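Local coordinates for protein putative pyrroline carboxylate reductase (Streptococcus pyogenes, PDB 2AHR) that probably catalyses the NAD(P)H-dependent reduction of 1-pyrroline-5-carboxylate to L-proline, the last step of proline biosynthesis, at residues E[214-217]-E[218-221]. Numbering follows the deposited sequence.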
ATOM      1  N   SER E 214     -25.876 -19.434 -11.232  1.00 37.59           N
ATOM      2  CA  SER E 214     -24.455 -19.263 -10.925  1.00 35.74           C
ATOM      3  C   SER E 214     -24.260 -18.629  -9.536  1.00 34.21           C
ATOM      4  O   SER E 214     -25.210 -18.087  -8.964  1.00 33.68           O
ATOM      5  CB  SER E 214     -23.790 -18.393 -11.997  1.00 35.72           C
ATOM      6  OG  SER E 214     -24.225 -17.040 -11.920  1.00 35.35           O
ATOM      7  N   PRO E 215     -23.032 -18.705  -8.982  1.00 33.27           N
ATOM      8  CA  PRO E 215     -22.700 -17.929  -7.768  1.00 32.20           C
ATOM      9  C   PRO E 215     -23.046 -16.428  -7.850  1.00 32.29           C
ATOM     10  O   PRO E 215     -23.619 -15.885  -6.894  1.00 32.34           O
ATOM     11  CB  PRO E 215     -21.192 -18.145  -7.620  1.00 32.50           C
ATOM     12  CG  PRO E 215     -20.960 -19.507  -8.225  1.00 32.51           C
ATOM     13  CD  PRO E 215     -21.897 -19.548  -9.419  1.00 32.49           C
ATOM     14  N   HIS E 216     -22.753 -15.770  -8.977  1.00 31.67           N
ATOM     15  CA  HIS E 216     -23.138 -14.365  -9.152  1.00 31.07           C
ATOM     16  C   HIS E 216     -24.640 -14.116  -9.263  1.00 30.59           C
ATOM     17  O   HIS E 216     -25.116 -13.085  -8.810  1.00 30.14           O
ATOM     18  CB  HIS E 216     -22.394 -13.701 -10.306  1.00 31.52           C
ATOM     19  CG  HIS E 216     -21.011 -13.257  -9.943  1.00 32.12           C
ATOM     20  ND1 HIS E 216     -20.770 -12.258  -9.024  1.00 33.73           N
ATOM     21  CD2 HIS E 216     -19.797 -13.684 -10.363  1.00 33.18           C
ATOM     22  CE1 HIS E 216     -19.466 -12.088  -8.887  1.00 34.84           C
ATOM     23  NE2 HIS E 216     -18.851 -12.938  -9.691  1.00 35.11           N
ATOM     24  N   ASP E 217     -25.379 -15.056  -9.850  1.00 30.76           N
ATOM     25  CA  ASP E 217     -26.845 -15.019  -9.840  1.00 30.86           C
ATOM     26  C   ASP E 217     -27.359 -14.980  -8.402  1.00 30.75           C
ATOM     27  O   ASP E 217     -28.226 -14.168  -8.070  1.00 30.45           O
ATOM     28  CB  ASP E 217     -27.461 -16.242 -10.554  1.00 30.90           C
ATOM     29  CG  ASP E 217     -27.262 -16.222 -12.062  1.00 32.06           C
ATOM     30  OD1 ASP E 217     -27.150 -15.123 -12.666  1.00 32.73           O
ATOM     31  OD2 ASP E 217     -27.227 -17.327 -12.646  1.00 32.26           O
ATOM     32  N   PHE E 218     -26.842 -15.866  -7.551  1.00 31.05           N
ATOM     33  CA  PHE E 218     -27.230 -15.853  -6.158  1.00 32.11           C
ATOM     34  C   PHE E 218     -26.902 -14.537  -5.470  1.00 32.60           C
ATOM     35  O   PHE E 218     -27.713 -13.992  -4.730  1.00 33.31           O
ATOM     36  CB  PHE E 218     -26.587 -17.021  -5.400  1.00 31.75           C
ATOM     37  CG  PHE E 218     -27.350 -18.302  -5.527  1.00 33.70           C
ATOM     38  CD1 PHE E 218     -28.466 -18.541  -4.717  1.00 35.38           C
ATOM     39  CD2 PHE E 218     -26.959 -19.281  -6.446  1.00 31.91           C
ATOM     40  CE1 PHE E 218     -29.207 -19.728  -4.829  1.00 35.77           C
ATOM     41  CE2 PHE E 218     -27.696 -20.483  -6.558  1.00 34.67           C
ATOM     42  CZ  PHE E 218     -28.817 -20.695  -5.747  1.00 34.66           C
ATOM     43  N   ILE E 219     -25.691 -14.042  -5.693  1.00 33.28           N
ATOM     44  CA  ILE E 219     -25.257 -12.759  -5.135  1.00 33.58           C
ATOM     45  C   ILE E 219     -26.201 -11.627  -5.509  1.00 34.04           C
ATOM     46  O   ILE E 219     -26.579 -10.857  -4.650  1.00 34.25           O
ATOM     47  CB  ILE E 219     -23.798 -12.419  -5.536  1.00 33.19           C
ATOM     48  CG1 ILE E 219     -22.825 -13.366  -4.830  1.00 31.06           C
ATOM     49  CG2 ILE E 219     -23.470 -10.933  -5.215  1.00 34.45           C
ATOM     50  CD1 ILE E 219     -21.417 -13.384  -5.438  1.00 29.78           C
ATOM     51  N   ASP E 220     -26.612 -11.535  -6.770  1.00 35.73           N
ATOM     52  CA  ASP E 220     -27.620 -10.548  -7.147  1.00 36.88           C
ATOM     53  C   ASP E 220     -28.912 -10.742  -6.345  1.00 37.42           C
ATOM     54  O   ASP E 220     -29.515  -9.763  -5.906  1.00 36.90           O
ATOM     55  CB  ASP E 220     -27.973 -10.636  -8.630  1.00 38.21           C
ATOM     56  CG  ASP E 220     -26.872 -10.102  -9.546  1.00 41.50           C
ATOM     57  OD1 ASP E 220     -26.156  -9.139  -9.187  1.00 44.58           O
ATOM     58  OD2 ASP E 220     -26.744 -10.661 -10.657  1.00 44.55           O
ATOM     59  N   ALA E 221     -29.340 -11.999  -6.169  1.00 37.35           N
ATOM     60  CA  ALA E 221     -30.578 -12.286  -5.426  1.00 37.81           C
ATOM     61  C   ALA E 221     -30.474 -11.848  -3.965  1.00 38.16           C
ATOM     62  O   ALA E 221     -31.422 -11.292  -3.422  1.00 38.04           O
ATOM     63  CB  ALA E 221     -30.961 -13.787  -5.516  1.00 37.23           C
TER
HETATM   64  O   HOH W   1     -23.128 -10.541  -8.973  1.00 39.19           O
HETATM   65  O   HOH W   2     -28.492 -12.154 -12.303  1.00 48.76           O
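F218 and S214 meet at the first turn of helix 215-222, where F218 N donates to S214 O at 3.1 Å. Three more i to i+4 backbone bonds follow, from I219 to P215, D220 to H216 and A221 to D217. P215 suits the first helical position, since its ring already fixes phi and no amide hydrogen needs a partner there.

Reciprocal side-chain bonds close the helix start. OG of the short S214 side chain accepts from D217 N at 3.1 Å, while D217 OD2 turns back to take S214 N at 2.9 Å, met on its anti side and 33° out of the carboxylate plane. D217 reaches it because CG stands beside its own backbone N (chi1 -70°). The helix dipole should also favour its negative charge.

Two waters link the first turn to D220. One donates to both D217 OD1 and D220 OD2, the latter at 2.8 Å, bridging two carboxylates of like charge. Another lies 2.9 Å from H216 ND1 and also contacts H216 O. D220 OD1 forms a salt bridge with K190 of a neighbouring subunit.

The remaining side chains make van der Waals and ring contacts. I219 runs beside H216, its CD1 3.8 Å from H216 ND1, obliquely to the ring, and the imidazole stacks on H216 of another subunit. F218 CD2 comes within 3.3 Å of S214 O, at the ring edge; F218 also packs on L208 and meets the ring of Y173 of a further subunit. F218 and I219 are apolar, as suits buried positions.

Together S214 and D217 form a capping box, starting a short helix of the dimerisation domain that helps line the dinucleotide site across the subunit interface: small A221 sits against K13 of a neighbouring subunit and the NADP held there.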